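Local atomic coordinates of serine protease inhibitor 4, isoform B (Drosophila melanogaster, PDB entry 4P0F), a protein that probably inhibits serine proteases, and perhaps some cysteine proteases as well, as a member of the serpin family. Residues 229-243 and 354-367. Sequence-based numbering, arbitrary orientation.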
ATOM      1  N   ASP A 229     -10.471  -8.946 -11.870  1.00 32.77           N
ATOM      2  CA  ASP A 229     -10.831  -7.586 -12.259  1.00 29.89           C
ATOM      3  C   ASP A 229      -9.720  -6.619 -11.850  1.00 30.57           C
ATOM      4  O   ASP A 229      -9.952  -5.425 -11.650  1.00 34.19           O
ATOM      5  CB  ASP A 229     -12.165  -7.176 -11.631  1.00 43.65           C
ATOM      6  CG  ASP A 229     -13.341  -7.940 -12.213  1.00 72.27           C
ATOM      7  OD1 ASP A 229     -13.312  -8.238 -13.427  1.00 84.41           O
ATOM      8  OD2 ASP A 229     -14.292  -8.240 -11.462  1.00 87.37           O
ATOM      9  N   LEU A 230      -8.508  -7.155 -11.733  1.00 30.16           N
ATOM     10  CA  LEU A 230      -7.330  -6.364 -11.397  1.00 24.80           C
ATOM     11  C   LEU A 230      -6.554  -5.987 -12.650  1.00 23.22           C
ATOM     12  O   LEU A 230      -6.528  -6.747 -13.611  1.00 20.48           O
ATOM     13  CB  LEU A 230      -6.426  -7.147 -10.451  1.00 24.90           C
ATOM     14  CG  LEU A 230      -7.061  -7.461  -9.101  1.00 33.39           C
ATOM     15  CD1 LEU A 230      -6.380  -8.638  -8.437  1.00 43.89           C
ATOM     16  CD2 LEU A 230      -6.983  -6.226  -8.227  1.00 33.16           C
ATOM     17  N   SER A 231      -5.923  -4.821 -12.623  1.00 18.55           N
ATOM     18  CA  SER A 231      -5.062  -4.377 -13.713  1.00 17.21           C
ATOM     19  C   SER A 231      -3.958  -3.464 -13.184  1.00 20.96           C
ATOM     20  O   SER A 231      -4.058  -2.912 -12.080  1.00 19.47           O
ATOM     21  CB  SER A 231      -5.865  -3.660 -14.806  1.00 22.42           C
ATOM     22  OG  SER A 231      -6.332  -2.389 -14.381  1.00 27.55           O
ATOM     23  N   MET A 232      -2.903  -3.325 -13.988  1.00 14.98           N
ATOM     24  CA  MET A 232      -1.828  -2.384 -13.716  1.00 13.68           C
ATOM     25  C   MET A 232      -2.006  -1.175 -14.605  1.00 16.52           C
ATOM     26  O   MET A 232      -1.901  -1.260 -15.826  1.00 17.78           O
ATOM     27  CB  MET A 232      -0.445  -3.002 -13.959  1.00 15.55           C
ATOM     28  CG  MET A 232       0.702  -2.029 -13.667  1.00 19.94           C
ATOM     29  SD  MET A 232       2.363  -2.731 -13.837  1.00 31.10           S
ATOM     30  CE  MET A 232       2.385  -3.901 -12.518  1.00 30.44           C
ATOM     31  N   LEU A 233      -2.258  -0.047 -13.964  1.00 13.80           N
ATOM     32  CA  LEU A 233      -2.376   1.235 -14.630  1.00 13.23           C
ATOM     33  C   LEU A 233      -1.022   1.901 -14.649  1.00 14.89           C
ATOM     34  O   LEU A 233      -0.381   2.012 -13.610  1.00 17.14           O
ATOM     35  CB  LEU A 233      -3.385   2.119 -13.897  1.00 15.53           C
ATOM     36  CG  LEU A 233      -3.522   3.557 -14.399  1.00 16.58           C
ATOM     37  CD1 LEU A 233      -4.234   3.592 -15.741  1.00 17.04           C
ATOM     38  CD2 LEU A 233      -4.257   4.379 -13.349  1.00 17.92           C
ATOM     39  N   ILE A 234      -0.578   2.306 -15.835  1.00 15.70           N
ATOM     40  CA  ILE A 234       0.674   3.043 -15.991  1.00 15.02           C
ATOM     41  C   ILE A 234       0.332   4.444 -16.473  1.00 17.22           C
ATOM     42  O   ILE A 234      -0.398   4.586 -17.445  1.00 17.93           O
ATOM     43  CB  ILE A 234       1.616   2.360 -17.007  1.00 17.12           C
ATOM     44  CG1 ILE A 234       1.888   0.911 -16.589  1.00 28.35           C
ATOM     45  CG2 ILE A 234       2.923   3.117 -17.121  1.00 19.57           C
ATOM     46  CD1 ILE A 234       2.393   0.044 -17.706  1.00 51.17           C
ATOM     47  N   VAL A 235       0.837   5.467 -15.785  1.00 16.12           N
ATOM     48  CA  VAL A 235       0.649   6.844 -16.225  1.00 16.29           C
ATOM     49  C   VAL A 235       2.018   7.413 -16.538  1.00 17.24           C
ATOM     50  O   VAL A 235       2.885   7.515 -15.679  1.00 16.72           O
ATOM     51  CB  VAL A 235      -0.073   7.705 -15.180  1.00 19.78           C
ATOM     52  CG1 VAL A 235      -0.515   9.010 -15.812  1.00 19.22           C
ATOM     53  CG2 VAL A 235      -1.268   6.951 -14.615  1.00 20.49           C
ATOM     54  N   LEU A 236       2.188   7.770 -17.804  1.00 15.43           N
ATOM     55  CA  LEU A 236       3.469   8.120 -18.391  1.00 16.14           C
ATOM     56  C   LEU A 236       3.485   9.591 -18.810  1.00 19.97           C
ATOM     57  O   LEU A 236       2.723   9.987 -19.697  1.00 20.42           O
ATOM     58  CB  LEU A 236       3.726   7.229 -19.609  1.00 17.03           C
ATOM     59  CG  LEU A 236       5.045   7.392 -20.340  1.00 16.94           C
ATOM     60  CD1 LEU A 236       6.218   6.973 -19.470  1.00 18.77           C
ATOM     61  CD2 LEU A 236       5.010   6.560 -21.638  1.00 21.08           C
ATOM     62  N   PRO A 237       4.345  10.410 -18.183  1.00 17.41           N
ATOM     63  CA  PRO A 237       4.477  11.794 -18.655  1.00 21.04           C
ATOM     64  C   PRO A 237       4.877  11.853 -20.127  1.00 21.96           C
ATOM     65  O   PRO A 237       5.562  10.945 -20.602  1.00 22.93           O
ATOM     66  CB  PRO A 237       5.586  12.372 -17.771  1.00 22.04           C
ATOM     67  CG  PRO A 237       5.614  11.502 -16.558  1.00 21.06           C
ATOM     68  CD  PRO A 237       5.184  10.139 -17.004  1.00 22.54           C
ATOM     69  N   ASN A 238       4.464  12.898 -20.838  1.00 23.71           N
ATOM     70  CA  ASN A 238       4.829  13.033 -22.250  1.00 23.07           C
ATOM     71  C   ASN A 238       6.291  13.430 -22.437  1.00 38.52           C
ATOM     72  O   ASN A 238       6.848  13.247 -23.518  1.00 40.12           O
ATOM     73  CB  ASN A 238       3.938  14.066 -22.951  1.00 24.68           C
ATOM     74  CG  ASN A 238       2.498  13.606 -23.111  1.00 27.81           C
ATOM     75  OD1 ASN A 238       2.196  12.416 -23.067  1.00 25.82           O
ATOM     76  ND2 ASN A 238       1.599  14.564 -23.328  1.00 31.27           N
ATOM     77  N   THR A 239       6.904  13.992 -21.395  1.00 25.65           N
ATOM     78  CA  THR A 239       8.303  14.415 -21.460  1.00 29.14           C
ATOM     79  C   THR A 239       9.154  13.592 -20.506  1.00 28.76           C
ATOM     80  O   THR A 239       8.675  13.100 -19.489  1.00 27.97           O
ATOM     81  CB  THR A 239       8.485  15.904 -21.107  1.00 31.42           C
ATOM     82  OG1 THR A 239       8.067  16.122 -19.755  1.00 34.05           O
ATOM     83  CG2 THR A 239       7.685  16.797 -22.052  1.00 35.08           C
ATOM     84  N   LYS A 240      10.431  13.465 -20.833  1.00 31.77           N
ATOM     85  CA  LYS A 240      11.325  12.610 -20.071  1.00 30.03           C
ATOM     86  C   LYS A 240      11.506  13.091 -18.633  1.00 36.88           C
ATOM     87  O   LYS A 240      11.709  12.285 -17.728  1.00 34.18           O
ATOM     88  CB  LYS A 240      12.676  12.520 -20.787  1.00 35.30           C
ATOM     89  CG  LYS A 240      12.510  12.109 -22.239  1.00 52.33           C
ATOM     90  CD  LYS A 240      13.779  11.543 -22.846  1.00 62.70           C
ATOM     91  CE  LYS A 240      13.485  10.837 -24.167  1.00 78.88           C
ATOM     92  NZ  LYS A 240      12.517   9.706 -24.008  1.00 86.21           N
ATOM     93  N   THR A 241      11.408  14.400 -18.428  1.00 33.51           N
ATOM     94  CA  THR A 241      11.637  14.996 -17.117  1.00 32.14           C
ATOM     95  C   THR A 241      10.326  15.352 -16.413  1.00 30.09           C
ATOM     96  O   THR A 241      10.321  16.126 -15.457  1.00 31.94           O
ATOM     97  CB  THR A 241      12.485  16.271 -17.244  1.00 35.80           C
ATOM     98  OG1 THR A 241      11.857  17.161 -18.173  1.00 38.82           O
ATOM     99  CG2 THR A 241      13.889  15.946 -17.743  1.00 38.80           C
ATOM    100  N   GLY A 242       9.220  14.783 -16.882  1.00 27.49           N
ATOM    101  CA  GLY A 242       7.899  15.242 -16.484  1.00 26.55           C
ATOM    102  C   GLY A 242       7.247  14.610 -15.260  1.00 24.39           C
ATOM    103  O   GLY A 242       6.131  14.982 -14.907  1.00 24.82           O
ATOM    104  N   LEU A 243       7.906  13.669 -14.593  1.00 23.79           N
ATOM    105  CA  LEU A 243       7.210  12.942 -13.536  1.00 23.11           C
ATOM    106  C   LEU A 243       6.869  13.840 -12.337  1.00 22.97           C
ATOM    107  O   LEU A 243       5.739  13.802 -11.855  1.00 25.42           O
ATOM    108  CB  LEU A 243       8.015  11.724 -13.069  1.00 22.02           C
ATOM    109  CG  LEU A 243       7.298  10.841 -12.037  1.00 21.86           C
ATOM    110  CD1 LEU A 243       5.977  10.300 -12.559  1.00 22.37           C
ATOM    111  CD2 LEU A 243       8.199   9.696 -11.594  1.00 22.92           C
ATOM    112  N   PHE A 354       3.475   3.244 -26.808  1.00 20.94           N
ATOM    113  CA  PHE A 354       3.486   3.545 -25.391  1.00 19.61           C
ATOM    114  C   PHE A 354       4.763   2.942 -24.828  1.00 22.55           C
ATOM    115  O   PHE A 354       4.791   1.766 -24.470  1.00 20.50           O
ATOM    116  CB  PHE A 354       2.244   2.982 -24.701  1.00 18.01           C
ATOM    117  CG  PHE A 354       2.034   3.494 -23.306  1.00 18.92           C
ATOM    118  CD1 PHE A 354       2.729   2.959 -22.244  1.00 18.49           C
ATOM    119  CD2 PHE A 354       1.126   4.511 -23.055  1.00 19.81           C
ATOM    120  CE1 PHE A 354       2.538   3.429 -20.949  1.00 17.53           C
ATOM    121  CE2 PHE A 354       0.926   4.978 -21.774  1.00 19.49           C
ATOM    122  CZ  PHE A 354       1.627   4.441 -20.713  1.00 16.34           C
ATOM    123  N   PHE A 355       5.829   3.739 -24.824  1.00 20.39           N
ATOM    124  CA  PHE A 355       7.168   3.261 -24.487  1.00 21.19           C
ATOM    125  C   PHE A 355       7.536   3.833 -23.134  1.00 22.88           C
ATOM    126  O   PHE A 355       7.844   5.021 -23.026  1.00 23.99           O
ATOM    127  CB  PHE A 355       8.213   3.685 -25.534  1.00 21.86           C
ATOM    128  CG  PHE A 355       8.019   3.081 -26.915  1.00 24.16           C
ATOM    129  CD1 PHE A 355       7.087   2.081 -27.151  1.00 23.65           C
ATOM    130  CD2 PHE A 355       8.793   3.525 -27.978  1.00 27.88           C
ATOM    131  CE1 PHE A 355       6.931   1.536 -28.419  1.00 26.17           C
ATOM    132  CE2 PHE A 355       8.640   2.986 -29.246  1.00 35.46           C
ATOM    133  CZ  PHE A 355       7.708   1.995 -29.467  1.00 28.93           C
ATOM    134  N   ALA A 356       7.491   3.000 -22.102  1.00 20.11           N
ATOM    135  CA  ALA A 356       7.741   3.459 -20.736  1.00 16.18           C
ATOM    136  C   ALA A 356       9.239   3.490 -20.457  1.00 19.31           C
ATOM    137  O   ALA A 356       9.766   2.732 -19.616  1.00 19.55           O
ATOM    138  CB  ALA A 356       7.023   2.571 -19.743  1.00 18.91           C
ATOM    139  N   ASP A 357       9.931   4.352 -21.195  1.00 18.54           N
ATOM    140  CA  ASP A 357      11.388   4.390 -21.167  1.00 18.42           C
ATOM    141  C   ASP A 357      11.903   5.638 -20.472  1.00 22.11           C
ATOM    142  O   ASP A 357      13.009   6.106 -20.748  1.00 21.92           O
ATOM    143  CB  ASP A 357      11.958   4.301 -22.591  1.00 25.11           C
ATOM    144  CG  ASP A 357      11.522   5.455 -23.489  1.00 33.39           C
ATOM    145  OD1 ASP A 357      10.838   6.390 -23.028  1.00 27.73           O
ATOM    146  OD2 ASP A 357      11.893   5.431 -24.679  1.00 42.87           O
ATOM    147  N   HIS A 358      11.077   6.186 -19.587  1.00 21.69           N
ATOM    148  CA  HIS A 358      11.491   7.284 -18.730  1.00 21.28           C
ATOM    149  C   HIS A 358      10.545   7.251 -17.535  1.00 21.19           C
ATOM    150  O   HIS A 358       9.615   6.445 -17.532  1.00 17.51           O
ATOM    151  CB  HIS A 358      11.488   8.619 -19.493  1.00 21.15           C
ATOM    152  CG  HIS A 358      10.152   9.025 -20.033  1.00 21.26           C
ATOM    153  ND1 HIS A 358       9.816   8.899 -21.365  1.00 31.11           N
ATOM    154  CD2 HIS A 358       9.081   9.590 -19.430  1.00 23.43           C
ATOM    155  CE1 HIS A 358       8.591   9.356 -21.552  1.00 27.20           C
ATOM    156  NE2 HIS A 358       8.122   9.781 -20.394  1.00 24.76           N
ATOM    157  N   PRO A 359      10.795   8.073 -16.499  1.00 18.33           N
ATOM    158  CA  PRO A 359      10.062   7.855 -15.243  1.00 18.24           C
ATOM    159  C   PRO A 359       8.539   7.913 -15.355  1.00 18.15           C
ATOM    160  O   PRO A 359       7.982   8.753 -16.074  1.00 18.69           O
ATOM    161  CB  PRO A 359      10.589   8.979 -14.344  1.00 19.91           C
ATOM    162  CG  PRO A 359      11.992   9.161 -14.811  1.00 17.88           C
ATOM    163  CD  PRO A 359      11.904   9.027 -16.313  1.00 21.06           C
ATOM    164  N   PHE A 360       7.881   7.006 -14.635  1.00 16.50           N
ATOM    165  CA  PHE A 360       6.433   6.875 -14.682  1.00 14.39           C
ATOM    166  C   PHE A 360       5.869   6.459 -13.335  1.00 17.31           C
ATOM    167  O   PHE A 360       6.610   6.061 -12.421  1.00 17.79           O
ATOM    168  CB  PHE A 360       6.003   5.875 -15.770  1.00 15.20           C
ATOM    169  CG  PHE A 360       6.532   4.469 -15.583  1.00 14.54           C
ATOM    170  CD1 PHE A 360       5.823   3.531 -14.839  1.00 15.03           C
ATOM    171  CD2 PHE A 360       7.716   4.080 -16.184  1.00 18.49           C
ATOM    172  CE1 PHE A 360       6.305   2.242 -14.688  1.00 17.82           C
ATOM    173  CE2 PHE A 360       8.198   2.797 -16.034  1.00 18.12           C
ATOM    174  CZ  PHE A 360       7.489   1.878 -15.283  1.00 14.93           C
ATOM    175  N   THR A 361       4.555   6.604 -13.194  1.00 17.69           N
ATOM    176  CA  THR A 361       3.869   6.163 -11.995  1.00 12.94           C
ATOM    177  C   THR A 361       2.937   5.021 -12.387  1.00 18.74           C
ATOM    178  O   THR A 361       2.559   4.873 -13.554  1.00 16.78           O
ATOM    179  CB  THR A 361       3.110   7.330 -11.300  1.00 21.21           C
ATOM    180  OG1 THR A 361       2.471   6.850 -10.109  1.00 30.31           O
ATOM    181  CG2 THR A 361       2.082   7.908 -12.191  1.00 22.29           C
ATOM    182  N   TYR A 362       2.621   4.169 -11.423  1.00 14.79           N
ATOM    183  CA  TYR A 362       1.788   3.010 -11.694  1.00 12.49           C
ATOM    184  C   TYR A 362       0.918   2.692 -10.481  1.00 15.23           C
ATOM    185  O   TYR A 362       1.243   3.042  -9.340  1.00 17.31           O
ATOM    186  CB  TYR A 362       2.643   1.791 -12.089  1.00 15.79           C
ATOM    187  CG  TYR A 362       3.588   1.337 -11.005  1.00 14.09           C
ATOM    188  CD1 TYR A 362       3.152   0.485 -10.000  1.00 18.60           C
ATOM    189  CD2 TYR A 362       4.897   1.788 -10.963  1.00 16.04           C
ATOM    190  CE1 TYR A 362       3.999   0.078  -8.996  1.00 17.76           C
ATOM    191  CE2 TYR A 362       5.757   1.386  -9.953  1.00 16.78           C
ATOM    192  CZ  TYR A 362       5.299   0.532  -8.972  1.00 18.76           C
ATOM    193  OH  TYR A 362       6.141   0.137  -7.958  1.00 20.41           O
ATOM    194  N   VAL A 363      -0.204   2.044 -10.757  1.00 13.52           N
ATOM    195  CA  VAL A 363      -1.182   1.662  -9.752  1.00 14.85           C
ATOM    196  C   VAL A 363      -1.704   0.275 -10.077  1.00 15.96           C
ATOM    197  O   VAL A 363      -2.047  -0.011 -11.219  1.00 18.12           O
ATOM    198  CB  VAL A 363      -2.372   2.640  -9.704  1.00 15.88           C
ATOM    199  CG1 VAL A 363      -3.233   2.371  -8.458  1.00 15.96           C
ATOM    200  CG2 VAL A 363      -1.892   4.075  -9.724  1.00 17.02           C
ATOM    201  N   LEU A 364      -1.733  -0.602  -9.080  1.00 12.11           N
ATOM    202  CA  LEU A 364      -2.435  -1.878  -9.205  1.00 12.58           C
ATOM    203  C   LEU A 364      -3.851  -1.651  -8.691  1.00 16.81           C
ATOM    204  O   LEU A 364      -4.054  -1.381  -7.496  1.00 16.32           O
ATOM    205  CB  LEU A 364      -1.732  -2.990  -8.416  1.00 16.19           C
ATOM    206  CG  LEU A 364      -0.331  -3.379  -8.889  1.00 30.26           C
ATOM    207  CD1 LEU A 364       0.223  -4.556  -8.091  1.00 27.73           C
ATOM    208  CD2 LEU A 364      -0.348  -3.730 -10.360  1.00 31.46           C
ATOM    209  N   VAL A 365      -4.814  -1.716  -9.603  1.00 18.23           N
ATOM    210  CA  VAL A 365      -6.170  -1.253  -9.334  1.00 20.22           C
ATOM    211  C   VAL A 365      -7.186  -2.362  -9.505  1.00 26.54           C
ATOM    212  O   VAL A 365      -7.144  -3.126 -10.470  1.00 24.84           O
ATOM    213  CB  VAL A 365      -6.562  -0.072 -10.262  1.00 31.89           C
ATOM    214  CG1 VAL A 365      -5.719   1.133  -9.969  1.00 43.54           C
ATOM    215  CG2 VAL A 365      -6.408  -0.441 -11.713  1.00 33.26           C
ATOM    216  N   HIS A 366      -8.097  -2.452  -8.544  1.00 21.39           N
ATOM    217  CA  HIS A 366      -9.257  -3.320  -8.669  1.00 24.82           C
ATOM    218  C   HIS A 366     -10.409  -2.509  -9.237  1.00 33.42           C
ATOM    219  O   HIS A 366     -10.774  -1.460  -8.689  1.00 26.25           O
ATOM    220  CB  HIS A 366      -9.638  -3.935  -7.323  1.00 35.53           C
ATOM    221  CG  HIS A 366     -11.004  -4.546  -7.309  1.00 56.34           C
ATOM    222  ND1 HIS A 366     -11.217  -5.902  -7.433  1.00 65.18           N
ATOM    223  CD2 HIS A 366     -12.231  -3.983  -7.196  1.00 65.90           C
ATOM    224  CE1 HIS A 366     -12.514  -6.148  -7.391  1.00 74.31           C
ATOM    225  NE2 HIS A 366     -13.152  -5.001  -7.248  1.00 79.84           N
ATOM    226  N   GLN A 367     -10.970  -2.998 -10.340  1.00 30.29           N
ATOM    227  CA  GLN A 367     -12.077  -2.337 -11.029  1.00 35.15           C
ATOM    228  C   GLN A 367     -11.799  -0.858 -11.303  1.00 33.94           C
ATOM    229  O   GLN A 367     -10.855  -0.519 -12.022  1.00 34.58           O
ATOM    230  CB  GLN A 367     -13.367  -2.487 -10.217  1.00 48.35           C
ATOM    231  CG  GLN A 367     -13.892  -3.919 -10.184  1.00 74.79           C
ATOM    232  CD  GLN A 367     -15.170  -4.065  -9.378  1.00 82.72           C
ATOM    233  OE1 GLN A 367     -15.826  -3.078  -9.045  1.00 88.42           O
ATOM    234  NE2 GLN A 367     -15.530  -5.304  -9.059  1.00 82.53           N
TER
HETATM  235  O   HOH W   1      -8.872  -2.791 -12.978  1.00 31.86           O
HETATM  236  O   HOH W   2       9.103  11.130 -16.841  1.00 28.16           O
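Strands 230-237 and 360-366 are antiparallel neighbours in sheet B of the serpin fold, with 218-224 on the far side of the first and 370-377 on that of the second. Paired backbone bonds join Ser231 to Val365, Leu233 to Val363 and Val235 to Thr361; Gln367 N to Asp229 O, 2.9 Å, extends the run. On the face of Met232 and Ile234, Met232 CE presses on Leu364 CD2 and Ile234 CG2 meets Phe360 CD1 at 3.7 Å.

Past the Val235-Thr361 pair, the end of strand 230-237 is met by His358, from the loop before strand 360-366. Its CG stands between backbone N and carbonyl carbon (chi1 61°), which brings His358 NE2 to Pro237 O at 2.8 Å, the oxygen lying in the ring plane. Leu236 CD1 packs over one ring face, 3.9 Å from the centroid, and Lys240 CA over the other. His358 ND1 donates to Asp357 OD1 at 3.2 Å in a bent bond (137°), and Lys240 NZ makes a long salt bridge to that same oxygen. Leu236 also reaches Phe354, its CD2 over the ring face 4.1 Å from the centroid. Nearby, a water bridges Lys240 O and Pro359 O.

A leucine in place of His358 would probably leave Pro237 O without this donor and Asp357 without its imidazole partner. If both nitrogens donate, the imidazole would be cationic, a state Asp357 would favour and the nearby Lys240 ammonium would oppose; the straighter NE2 bond, with Leu236 and Lys240 over the two faces, probably does most to set the ring's rotation.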